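Local coordinates for conserved exported protein (Bacteroides fragilis, PDB 3CLW) that is of unknown function but probably hydrolyses O-glycosidic bonds, using a catalytic domain with a TIM-barrel fold, at residues R69-G73 against Q107-Q111; A74-N79 against S131-F135; D86-N90 against G378-Q382; V143-Q147 against N188-H192; Y313-N319 against Y337-I341. All coordinates share one frame; numbering follows the deposited sequence.

Contact 1. Residues R69-G73 against Q107-Q111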
# COMPACT_ATOMS: atom_id res chain seq x y z
N ARG A 69 4.07 2.77 6.03
CA ARG A 69 4.69 3.80 5.20
C ARG A 69 4.68 5.16 5.93
O ARG A 69 3.61 5.69 6.25
CB ARG A 69 4.03 3.90 3.83
CG ARG A 69 4.10 2.62 2.96
CD ARG A 69 3.25 2.74 1.68
NE ARG A 69 3.61 3.92 0.89
CZ ARG A 69 4.46 3.92 -0.15
NH1 ARG A 69 5.04 2.80 -0.58
NH2 ARG A 69 4.71 5.07 -0.76
N VAL A 70 5.87 5.71 6.17
CA VAL A 70 6.05 6.97 6.87
C VAL A 70 6.38 8.13 5.89
O VAL A 70 7.35 8.06 5.13
CB VAL A 70 7.14 6.82 7.97
CG1 VAL A 70 7.46 8.17 8.66
CG2 VAL A 70 6.70 5.78 8.97
N ASN A 71 5.55 9.17 5.91
CA ASN A 71 5.74 10.36 5.10
C ASN A 71 6.78 11.29 5.75
O ASN A 71 6.48 12.01 6.71
CB ASN A 71 4.41 11.13 4.92
CG ASN A 71 4.52 12.31 3.93
OD1 ASN A 71 3.77 13.26 4.02
ND2 ASN A 71 5.45 12.24 3.01
N ILE A 72 7.99 11.26 5.20
CA ILE A 72 9.03 12.17 5.60
C ILE A 72 8.66 13.53 5.03
O ILE A 72 8.51 13.71 3.81
CB ILE A 72 10.41 11.67 5.11
CG1 ILE A 72 10.74 10.30 5.74
CG2 ILE A 72 11.48 12.69 5.42
CD1 ILE A 72 10.75 10.26 7.28
N GLY A 73 8.47 14.49 5.93
CA GLY A 73 8.03 15.83 5.56
C GLY A 73 9.03 16.68 4.80
O GLY A 73 10.24 16.52 4.91
N GLN A 107 7.76 15.93 13.52
CA GLN A 107 7.02 14.74 13.09
C GLN A 107 6.71 13.80 14.29
O GLN A 107 6.73 12.56 14.15
CB GLN A 107 7.76 14.00 11.95
CG GLN A 107 8.02 14.94 10.73
CD GLN A 107 8.16 14.22 9.38
OE1 GLN A 107 9.21 14.27 8.76
NE2 GLN A 107 7.08 13.60 8.89
N ALA A 108 6.43 14.41 15.46
CA ALA A 108 6.24 13.68 16.73
C ALA A 108 5.08 12.69 16.67
O ALA A 108 5.23 11.53 17.08
CB ALA A 108 6.04 14.66 17.90
N GLY A 109 3.94 13.12 16.11
CA GLY A 109 2.78 12.26 16.03
C GLY A 109 3.09 11.00 15.21
O GLY A 109 2.70 9.90 15.57
N GLN A 110 3.80 11.19 14.11
CA GLN A 110 4.20 10.06 13.27
C GLN A 110 5.22 9.15 13.96
O GLN A 110 5.16 7.92 13.79
CB GLN A 110 4.72 10.55 11.93
CG GLN A 110 3.66 11.07 11.02
CD GLN A 110 4.27 11.87 9.89
OE1 GLN A 110 4.45 13.08 10.02
NE2 GLN A 110 4.62 11.20 8.78
N GLN A 111 6.11 9.74 14.76
CA GLN A 111 7.05 8.93 15.53
C GLN A 111 6.35 8.11 16.60
O GLN A 111 6.76 7.00 16.87
CB GLN A 111 8.17 9.77 16.14
CG GLN A 111 9.07 10.49 15.12
CD GLN A 111 10.19 11.23 15.80
OE1 GLN A 111 10.91 10.66 16.61
NE2 GLN A 111 10.32 12.50 15.52
O HOH W 1 11.39 15.64 7.49
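Two glutamine amides from the start of helix 108-119 grip the backbone carbonyl of Asn71. Gln107 NE2 reaches Asn71 O at 2.8 Å and lies in the carbonyl plane, whereas Gln110 NE2 arrives at 2.9 Å from a direction tilted 29° off it. Gln107 NE2 also donates to Gln110 OE1 (2.9 Å), which ties the two amides together and fixes their rotation. A third bond, just past the end of the strand, runs the other way: Gly73 N donates to Gln107 OE1 at 2.9 Å, from 37° above the amide plane. Glutamine suits this place because an extended chain carries both a donor and an acceptor across to the backbone of residues 71-73. Strand 68-71 is one of the parallel strands of a (beta/alpha)8 barrel, and Gln107 is the N-cap residue of the helix that follows it, so the contact joins successive elements of the barrel. Gln110 NE2 has a further partner in Asp26 OD2, and Asp26 OD1 takes Asn71 N. Packing is looser around the polar core. Val70 CG1 comes no nearer than 4.2 Å to Gln110 NE2; the CB of Ile72 points away from the helix, and its side chain packs on Phe127 and on Phe163 of helix 157-173. At Gly73 the contact is completed by water 1, which donates to Gly73 O at 3.0 Å and also to Gln107 OE1.

Contact 2. Residues A74-N79 against S131-F135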
# COMPACT_ATOMS: atom_id res chain seq x y z
N ALA A 74 8.50 17.65 4.07
CA ALA A 74 9.25 18.48 3.14
C ALA A 74 9.18 19.91 3.64
O ALA A 74 9.74 20.82 3.03
CB ALA A 74 8.66 18.35 1.73
N GLY A 75 8.46 20.11 4.75
CA GLY A 75 8.44 21.39 5.45
C GLY A 75 7.44 22.41 4.93
O GLY A 75 7.63 23.61 5.09
N SER A 76 6.38 21.95 4.29
CA SER A 76 5.35 22.88 3.90
C SER A 76 4.71 23.55 5.15
O SER A 76 4.09 24.59 5.04
CB SER A 76 4.29 22.18 3.06
OG SER A 76 3.80 21.03 3.69
N TYR A 77 4.89 22.96 6.32
CA TYR A 77 4.44 23.57 7.55
C TYR A 77 5.32 24.75 7.97
O TYR A 77 4.81 25.84 8.23
CB TYR A 77 4.32 22.54 8.69
CG TYR A 77 3.98 23.18 10.03
CD1 TYR A 77 2.65 23.46 10.35
CD2 TYR A 77 4.98 23.53 10.95
CE1 TYR A 77 2.31 24.05 11.56
CE2 TYR A 77 4.66 24.13 12.15
CZ TYR A 77 3.30 24.39 12.46
OH TYR A 77 2.93 24.99 13.68
N GLU A 78 6.64 24.56 8.08
CA GLU A 78 7.54 25.70 8.37
C GLU A 78 7.43 26.81 7.29
O GLU A 78 7.63 27.97 7.59
CB GLU A 78 9.02 25.27 8.44
CG GLU A 78 9.41 24.42 9.63
CD GLU A 78 9.23 22.92 9.38
OE1 GLU A 78 8.48 22.55 8.43
OE2 GLU A 78 9.86 22.12 10.12
N ASN A 79 7.14 26.43 6.05
CA ASN A 79 7.17 27.34 4.91
C ASN A 79 5.77 27.84 4.59
O ASN A 79 5.54 28.34 3.50
CB ASN A 79 7.72 26.60 3.67
CG ASN A 79 8.12 27.53 2.54
OD1 ASN A 79 8.73 28.57 2.76
ND2 ASN A 79 7.86 27.12 1.33
N SER A 131 7.74 15.57 -1.65
CA SER A 131 8.52 16.67 -2.20
C SER A 131 9.85 16.64 -1.48
O SER A 131 9.96 16.09 -0.36
CB SER A 131 7.80 18.03 -1.98
OG SER A 131 8.66 19.15 -2.11
N ALA A 132 10.85 17.23 -2.13
CA ALA A 132 12.12 17.54 -1.51
C ALA A 132 11.86 18.72 -0.60
O ALA A 132 10.88 19.42 -0.79
CB ALA A 132 13.19 17.87 -2.58
N PRO A 133 12.72 18.92 0.41
CA PRO A 133 12.53 20.05 1.34
C PRO A 133 12.32 21.36 0.58
O PRO A 133 12.95 21.57 -0.45
CB PRO A 133 13.82 20.05 2.17
CG PRO A 133 14.24 18.62 2.17
CD PRO A 133 13.87 18.09 0.80
N TYR A 134 11.40 22.22 1.07
CA TYR A 134 11.03 23.41 0.30
C TYR A 134 12.24 24.21 -0.23
O TYR A 134 12.22 24.70 -1.35
CB TYR A 134 10.05 24.30 1.06
CG TYR A 134 10.55 24.87 2.33
CD1 TYR A 134 10.53 24.11 3.53
CD2 TYR A 134 11.04 26.16 2.39
CE1 TYR A 134 10.98 24.63 4.72
CE2 TYR A 134 11.52 26.68 3.60
CZ TYR A 134 11.48 25.92 4.74
OH TYR A 134 11.93 26.46 5.95
N PHE A 135 13.26 24.35 0.59
CA PHE A 135 14.42 25.17 0.29
C PHE A 135 15.38 24.58 -0.76
O PHE A 135 16.33 25.25 -1.15
CB PHE A 135 15.19 25.50 1.59
CG PHE A 135 15.41 24.32 2.51
CD1 PHE A 135 14.51 24.04 3.54
CD2 PHE A 135 16.52 23.47 2.33
CE1 PHE A 135 14.70 22.97 4.38
CE2 PHE A 135 16.71 22.39 3.17
CZ PHE A 135 15.80 22.14 4.19
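Tyr134 carries its ring between the backbone N and the carbonyl carbon (chi1 62°), and Asn79 sets CG opposite its own N (chi1 -165°); together these torsions lay the asparagine over the tyrosine. Asn79 CB stands 3.5 Å from the centroid of the Tyr134 ring in a CH-pi contact, and the amide continues across the same face beside CD2, its plane only 11° from that of the ring. The opposite face is occupied by Phe135 CD1, so the phenol is sandwiched. A short flat amide suits this place: it stacks on the ring while its ND2 is hydrogen-bonded to Glu84 and to the carbonyl of Ala140. At the ring edge lies Ala74 O, which also accepts from Tyr134 N at 2.9 Å, nearly in line with its C=O bond. The same oxygen is met by Pro133 CA at 3.4 Å in a CA-H...O contact. Gly75, at a positive phi that glycine tolerates easily, has no side chain to collide with the ring, and its O comes within 3.3 Å of Tyr134 CD1. At the start of the segment, the small methyl of Ala74 fits against the opposite backbone, with CB 3.3 Å from Ser131 O. Ser131 OG donates to Ala132 O at 2.6 Å, on a lone pair in the carbonyl plane. The two segments are loops that follow strands 68-71 and 125-128, neighbouring parallel strands of the barrel, and loops at the C-terminal ends of such strands form the catalytic face in TIM-barrel enzymes generally.

Contact 3. Residues D86-N90 against G378-Q382; sequences DNSWN and GLSLQ
Trp89 and Gln382 bring the backbones closest, with CA atoms 7.8 Å apart, where a loop without regular structure meets the 3-10 segment 379-382. The indole of Trp89 bridges that distance. Gln382 lies over one face of it, and its CG is 3.6 Å from the centroid of the six-membered ring in a CH-pi contact. Farther along the extended chain NE2 stands 3.7 Å above the indole plane, while the amide is turned 82° to the ring, so the two groups are not stacked flat. What fixes the amide is Ser88: Gln382 NE2 donates to Ser88 OG at 2.9 Å, with an N-H...O angle of 158°. The glutamine thus lays its CG on the six-membered ring and passes its NE2 above the indole to the hydroxyl next door, a double task that its length suits. The indole edge abuts the turn, with Trp89 CZ2 3.4 Å from Gly378 O and Trp89 CH2 3.8 Å from Leu381 CB. Leu379 CD2 adds a looser apolar touch, 4.4 Å from Trp89 CD1. Within the loop Asn87 OD1 accepts from Asn90 N at 3.0 Å, an Asx motif that shapes the turn presenting Ser88 and Trp89. The arrangement fastens a long barrel loop between strand 68-71 and helix 108-119 to the connection between strands 368-371 and 386-389. Helix 30-36 lies alongside both: its Phe32 meets Trp89 edge-to-face, and its Asn36 ND2 is hydrogen-bonded to Gln382 O.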
# COMPACT_ATOMS: atom_id res chain seq x y z
N ASP A 86 -2.30 24.42 1.04
CA ASP A 86 -3.33 25.41 1.40
C ASP A 86 -4.21 25.05 2.61
O ASP A 86 -5.20 25.73 2.88
CB ASP A 86 -4.19 25.77 0.17
CG ASP A 86 -5.02 24.60 -0.36
OD1 ASP A 86 -5.26 23.61 0.35
OD2 ASP A 86 -5.44 24.67 -1.53
N ASN A 87 -3.84 24.01 3.35
CA ASN A 87 -4.64 23.57 4.48
C ASN A 87 -3.74 22.96 5.55
O ASN A 87 -2.58 22.55 5.28
CB ASN A 87 -5.69 22.56 4.00
CG ASN A 87 -5.06 21.28 3.52
OD1 ASN A 87 -4.74 20.41 4.33
ND2 ASN A 87 -4.86 21.16 2.20
N SER A 88 -4.29 22.87 6.76
CA SER A 88 -3.50 22.50 7.92
C SER A 88 -3.33 21.00 8.09
O SER A 88 -2.38 20.57 8.74
CB SER A 88 -4.06 23.14 9.19
OG SER A 88 -5.34 22.63 9.46
N TRP A 89 -4.24 20.21 7.52
CA TRP A 89 -4.12 18.75 7.60
C TRP A 89 -2.87 18.21 6.88
O TRP A 89 -2.19 17.30 7.36
CB TRP A 89 -5.34 18.11 6.96
CG TRP A 89 -6.57 18.02 7.81
CD1 TRP A 89 -7.75 18.72 7.65
CD2 TRP A 89 -6.78 17.15 8.93
NE1 TRP A 89 -8.66 18.35 8.61
CE2 TRP A 89 -8.09 17.38 9.41
CE3 TRP A 89 -5.97 16.20 9.59
CZ2 TRP A 89 -8.62 16.69 10.50
CZ3 TRP A 89 -6.50 15.51 10.66
CH2 TRP A 89 -7.81 15.76 11.11
N ASN A 90 -2.60 18.78 5.70
CA ASN A 90 -1.72 18.16 4.71
C ASN A 90 -0.32 18.75 4.66
O ASN A 90 0.50 18.31 3.84
CB ASN A 90 -2.37 18.22 3.34
CG ASN A 90 -3.65 17.41 3.26
OD1 ASN A 90 -4.03 16.75 4.21
ND2 ASN A 90 -4.30 17.46 2.14
N GLY A 378 -15.15 18.75 10.98
CA GLY A 378 -14.03 17.90 10.53
C GLY A 378 -12.69 18.34 11.07
O GLY A 378 -11.81 17.52 11.31
N LEU A 379 -12.52 19.64 11.30
CA LEU A 379 -11.28 20.17 11.88
C LEU A 379 -11.09 19.74 13.31
O LEU A 379 -9.96 19.70 13.78
CB LEU A 379 -11.18 21.69 11.80
CG LEU A 379 -10.65 22.31 10.50
CD1 LEU A 379 -10.90 23.82 10.55
CD2 LEU A 379 -9.16 21.98 10.26
N SER A 380 -12.18 19.42 14.01
CA SER A 380 -12.07 18.98 15.38
C SER A 380 -11.34 17.64 15.47
O SER A 380 -10.77 17.33 16.49
CB SER A 380 -13.44 18.86 16.04
OG SER A 380 -14.16 17.83 15.41
N LEU A 381 -11.38 16.86 14.38
CA LEU A 381 -10.67 15.56 14.28
C LEU A 381 -9.17 15.68 14.42
O LEU A 381 -8.50 14.65 14.64
CB LEU A 381 -11.03 14.81 12.98
CG LEU A 381 -12.47 14.25 12.95
CD1 LEU A 381 -12.88 13.79 11.54
CD2 LEU A 381 -12.64 13.14 13.95
N GLN A 382 -8.62 16.89 14.31
CA GLN A 382 -7.19 17.10 14.63
C GLN A 382 -6.87 16.79 16.13
O GLN A 382 -5.73 16.46 16.51
CB GLN A 382 -6.73 18.51 14.23
CG GLN A 382 -6.75 18.73 12.72
CD GLN A 382 -6.13 20.05 12.24
OE1 GLN A 382 -5.88 20.96 13.02
NE2 GLN A 382 -5.89 20.14 10.93

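Contact 4. Residues V143-Q147 against N188-H192; sequences VSTDQ and NGQWH
His192 sets one face of its imidazole over the backbone of Asp146, whose CA lies 3.6 Å from the ring plane, offset toward the rim, while water 4 sits in the plane at the ring edge. The two segments belong to loops that follow strands 125-128 and 178-182, adjacent parallel strands of the TIM barrel, and they meet at the surface. Side chains and water do the work, since no direct hydrogen bond crosses between the segments. The imidazole is brought over the loop by a chi1 of 79°, which places CG between the backbone N and the carbonyl carbon; His192 CB then rests 3.4 Å from Ser144 O. Histidine suits the place because its flat ring lies close over a peptide while its edge meets water. Water 4 is 2.9 Å from His192 ND1, accepts from His192 N at 3.0 Å and donates to Asp146 O, so it links the ring to both backbones. The carboxylate of Asp146 is engaged outside the contact, in a salt bridge with Arg138. Gln147 and Gln190 cross at about a right angle, their amide planes 74° apart. They touch without bonding: Gln147 OE1 stays 3.6 Å from Gln190 NE2, a loose meeting of two extended chains. Gln190 is the centre of an inverse gamma turn, which bends the chain just before Trp191 and His192. At the other end, water 3 donates to Ser144 O and to His192 O, 2.7 Å from each of the two oxygens.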
# COMPACT_ATOMS: atom_id res chain seq x y z
N VAL A 143 4.87 23.08 -3.13
CA VAL A 143 4.01 23.23 -4.30
C VAL A 143 4.83 23.76 -5.49
O VAL A 143 5.30 24.90 -5.50
CB VAL A 143 2.73 24.06 -4.00
CG1 VAL A 143 1.76 24.02 -5.20
CG2 VAL A 143 2.03 23.52 -2.71
N SER A 144 5.01 22.87 -6.48
CA SER A 144 5.78 23.16 -7.68
C SER A 144 5.01 24.16 -8.54
O SER A 144 3.82 24.38 -8.31
CB SER A 144 6.03 21.88 -8.45
OG SER A 144 4.79 21.28 -8.72
N THR A 145 5.68 24.78 -9.51
CA THR A 145 5.02 25.78 -10.34
C THR A 145 5.16 25.52 -11.85
O THR A 145 4.96 26.43 -12.65
CB THR A 145 5.46 27.22 -9.98
OG1 THR A 145 6.88 27.31 -10.04
CG2 THR A 145 5.03 27.60 -8.60
N ASP A 146 5.52 24.29 -12.22
CA ASP A 146 5.59 23.85 -13.61
C ASP A 146 5.59 22.33 -13.73
O ASP A 146 5.73 21.60 -12.75
CB ASP A 146 6.83 24.45 -14.32
CG ASP A 146 8.15 23.95 -13.75
OD1 ASP A 146 8.48 22.74 -13.90
OD2 ASP A 146 8.87 24.77 -13.18
N GLN A 147 5.44 21.85 -14.97
CA GLN A 147 5.63 20.46 -15.27
C GLN A 147 6.85 20.17 -16.18
O GLN A 147 6.81 19.24 -16.98
CB GLN A 147 4.35 19.87 -15.84
CG GLN A 147 4.27 18.39 -15.59
CD GLN A 147 3.06 17.75 -16.21
OE1 GLN A 147 2.43 18.35 -17.07
NE2 GLN A 147 2.74 16.52 -15.80
N ASN A 188 4.41 10.98 -12.69
CA ASN A 188 3.56 11.28 -13.86
C ASN A 188 2.63 12.48 -13.66
O ASN A 188 2.17 13.09 -14.62
CB ASN A 188 2.70 10.05 -14.15
CG ASN A 188 1.86 9.62 -12.93
OD1 ASN A 188 2.36 8.97 -12.00
ND2 ASN A 188 0.59 9.99 -12.95
N GLY A 189 2.33 12.81 -12.41
CA GLY A 189 1.25 13.74 -12.12
C GLY A 189 1.58 15.19 -12.40
O GLY A 189 2.72 15.63 -12.21
N GLN A 190 0.56 15.93 -12.82
CA GLN A 190 0.67 17.38 -12.94
C GLN A 190 0.43 18.02 -11.57
O GLN A 190 -0.62 18.59 -11.32
CB GLN A 190 -0.32 17.96 -13.96
CG GLN A 190 -0.04 19.41 -14.35
CD GLN A 190 -1.07 19.95 -15.33
OE1 GLN A 190 -2.17 20.28 -14.94
NE2 GLN A 190 -0.71 20.02 -16.61
N TRP A 191 1.45 17.96 -10.73
CA TRP A 191 1.37 18.48 -9.36
C TRP A 191 1.31 20.00 -9.24
O TRP A 191 0.79 20.51 -8.23
CB TRP A 191 2.50 17.88 -8.53
CG TRP A 191 2.25 16.42 -8.34
CD1 TRP A 191 2.86 15.37 -9.00
CD2 TRP A 191 1.27 15.83 -7.47
NE1 TRP A 191 2.32 14.17 -8.59
CE2 TRP A 191 1.36 14.42 -7.63
CE3 TRP A 191 0.32 16.36 -6.55
CZ2 TRP A 191 0.52 13.52 -6.93
CZ3 TRP A 191 -0.50 15.47 -5.84
CH2 TRP A 191 -0.39 14.07 -6.04
N HIS A 192 1.81 20.73 -10.24
CA HIS A 192 1.80 22.20 -10.12
C HIS A 192 0.39 22.79 -10.16
O HIS A 192 0.19 23.91 -9.69
CB HIS A 192 2.75 22.89 -11.12
CG HIS A 192 2.20 23.00 -12.51
ND1 HIS A 192 2.35 22.01 -13.45
CD2 HIS A 192 1.51 24.00 -13.12
CE1 HIS A 192 1.78 22.39 -14.59
NE2 HIS A 192 1.25 23.59 -14.41
O HOH W 2 3.57 20.45 -6.57
O HOH W 3 1.60 25.86 -8.53
O HOH W 4 3.38 19.51 -12.43

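Contact 5. Residues Y313-N319 against Y337-I341; sequences YCILEKN and YVARI
Tyr313 OH donates to Glu317 OE2 at 2.8 Å, from the syn side and 33° out of the carboxylate plane, a bond within the loop that sets the carboxylate facing the helix. Across the contact Tyr337 OH also approaches this OE2, at a modelled 2.4 Å that is too short to be taken literally. Asn319 ND2 adds a weak bond to Tyr337 OH from another direction, at 3.2 Å. Tyrosine suits both places, since its rigid ring carries a hydroxyl from apolar surroundings to a carboxylate. The two side chains cross at about a right angle, with Tyr313 OH at the edge of the Tyr337 ring. Away from the hydroxyls the contact is apolar: Ile341 CD1 sits over one face of Tyr313, 3.8 Å from the ring centroid, in a CH-pi contact. Ile315 CD1 packs against Val338 CG2 at 3.6 Å, branched chains filling the space beside the rings. The loop leaves barrel strand 307-310 and folds back on helix 328-347, which follows it; Trp354 of strand 353-356 backs Tyr313, Val338 and Ile341, and Met392 of helix 391-400 touches Ile315 and Val338.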
# COMPACT_ATOMS: atom_id res chain seq x y z
N TYR A 313 -3.37 2.78 -2.71
CA TYR A 313 -4.75 2.84 -3.19
C TYR A 313 -5.69 3.39 -2.12
O TYR A 313 -5.48 3.19 -0.93
CB TYR A 313 -5.26 1.46 -3.61
CG TYR A 313 -6.67 1.52 -4.16
CD1 TYR A 313 -6.93 2.17 -5.40
CD2 TYR A 313 -7.76 1.02 -3.42
CE1 TYR A 313 -8.21 2.26 -5.89
CE2 TYR A 313 -9.04 1.11 -3.90
CZ TYR A 313 -9.27 1.72 -5.13
OH TYR A 313 -10.57 1.80 -5.60
N CYS A 314 -6.74 4.08 -2.57
CA CYS A 314 -7.95 4.33 -1.76
C CYS A 314 -9.12 4.53 -2.74
O CYS A 314 -8.88 4.76 -3.94
CB CYS A 314 -7.78 5.54 -0.84
SG CYS A 314 -7.60 7.10 -1.69
N ILE A 315 -10.36 4.43 -2.25
CA ILE A 315 -11.54 4.67 -3.08
C ILE A 315 -11.55 6.12 -3.51
O ILE A 315 -11.69 7.04 -2.70
CB ILE A 315 -12.88 4.38 -2.36
CG1 ILE A 315 -12.90 2.98 -1.76
CG2 ILE A 315 -14.06 4.59 -3.33
CD1 ILE A 315 -12.84 1.83 -2.74
N LEU A 316 -11.40 6.32 -4.81
CA LEU A 316 -11.28 7.64 -5.41
C LEU A 316 -12.21 7.72 -6.59
O LEU A 316 -12.81 8.76 -6.84
CB LEU A 316 -9.85 7.84 -5.88
CG LEU A 316 -9.22 9.21 -5.75
CD1 LEU A 316 -9.35 9.73 -4.32
CD2 LEU A 316 -7.76 9.11 -6.17
N GLU A 317 -12.33 6.61 -7.32
CA GLU A 317 -13.18 6.56 -8.49
C GLU A 317 -14.65 6.41 -8.13
O GLU A 317 -15.02 6.16 -6.98
CB GLU A 317 -12.78 5.42 -9.42
CG GLU A 317 -13.04 4.04 -8.85
CD GLU A 317 -11.85 3.47 -8.09
OE1 GLU A 317 -11.10 4.23 -7.42
OE2 GLU A 317 -11.66 2.24 -8.19
N LYS A 318 -15.47 6.55 -9.16
CA LYS A 318 -16.91 6.49 -9.05
C LYS A 318 -17.41 5.53 -10.12
O LYS A 318 -16.92 5.53 -11.24
CB LYS A 318 -17.53 7.87 -9.26
CG LYS A 318 -17.13 8.91 -8.24
CD LYS A 318 -18.05 10.11 -8.36
CE LYS A 318 -17.68 11.23 -7.40
NZ LYS A 318 -18.60 11.27 -6.22
N ASN A 319 -18.37 4.69 -9.73
CA ASN A 319 -18.98 3.71 -10.61
C ASN A 319 -20.18 3.07 -9.91
O ASN A 319 -20.34 3.19 -8.69
CB ASN A 319 -17.96 2.66 -11.11
CG ASN A 319 -17.35 1.82 -9.98
OD1 ASN A 319 -18.05 1.15 -9.20
ND2 ASN A 319 -16.02 1.84 -9.90
N TYR A 337 -15.11 -4.76 -3.32
CA TYR A 337 -14.47 -4.09 -4.45
C TYR A 337 -12.94 -4.04 -4.29
O TYR A 337 -12.18 -4.31 -5.24
CB TYR A 337 -15.03 -2.68 -4.58
CG TYR A 337 -14.54 -1.84 -5.75
CD1 TYR A 337 -13.46 -0.98 -5.60
CD2 TYR A 337 -15.20 -1.87 -7.00
CE1 TYR A 337 -13.02 -0.19 -6.63
CE2 TYR A 337 -14.78 -1.06 -8.05
CZ TYR A 337 -13.67 -0.23 -7.86
OH TYR A 337 -13.23 0.59 -8.88
N VAL A 338 -12.51 -3.74 -3.06
CA VAL A 338 -11.09 -3.60 -2.78
C VAL A 338 -10.47 -4.97 -2.63
O VAL A 338 -9.38 -5.18 -3.10
CB VAL A 338 -10.81 -2.72 -1.54
CG1 VAL A 338 -9.33 -2.62 -1.27
CG2 VAL A 338 -11.37 -1.33 -1.72
N ALA A 339 -11.16 -5.91 -1.99
CA ALA A 339 -10.67 -7.28 -1.92
C ALA A 339 -10.40 -7.86 -3.33
O ALA A 339 -9.53 -8.67 -3.50
CB ALA A 339 -11.61 -8.16 -1.15
N ARG A 340 -11.17 -7.43 -4.31
CA ARG A 340 -10.99 -7.86 -5.71
C ARG A 340 -9.71 -7.26 -6.32
O ARG A 340 -8.95 -7.96 -7.00
CB ARG A 340 -12.21 -7.45 -6.55
CG ARG A 340 -12.01 -7.73 -8.06
CD ARG A 340 -13.32 -7.65 -8.83
NE ARG A 340 -13.77 -6.28 -8.94
CZ ARG A 340 -14.80 -5.92 -9.70
NH1 ARG A 340 -15.47 -6.85 -10.40
NH2 ARG A 340 -15.15 -4.65 -9.78
N ILE A 341 -9.45 -5.98 -6.04
CA ILE A 341 -8.17 -5.41 -6.40
C ILE A 341 -7.04 -6.23 -5.79
O ILE A 341 -6.08 -6.59 -6.51
CB ILE A 341 -8.00 -3.95 -5.98
CG1 ILE A 341 -9.08 -3.08 -6.61
CG2 ILE A 341 -6.62 -3.44 -6.42
CD1 ILE A 341 -9.28 -1.75 -5.91

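How the contacts relate
Contact 1 is the most buried, its touching residues all enclosed, and it relies on amide-to-backbone bonds at a barrel strand. Contact 2 continues the same chain outward: residues 74-79 adjoin 69-73, and amide-to-backbone bonds give way to a tyrosine ring held between an asparagine and a phenylalanine. Contact 3 draws on the same long loop, touching contact 2 through Ser76 and Asn90, but ties it to a connection far along the chain by one bond and an indole. Contact 4 is the surface member, joined by waters. Contact 5, partly buried and about 31 Å from contact 2 between centres, joins a loop to the helix after it, as contact 1 joins a strand to its helix, but through phenols, a carboxylate and branched aliphatic chains.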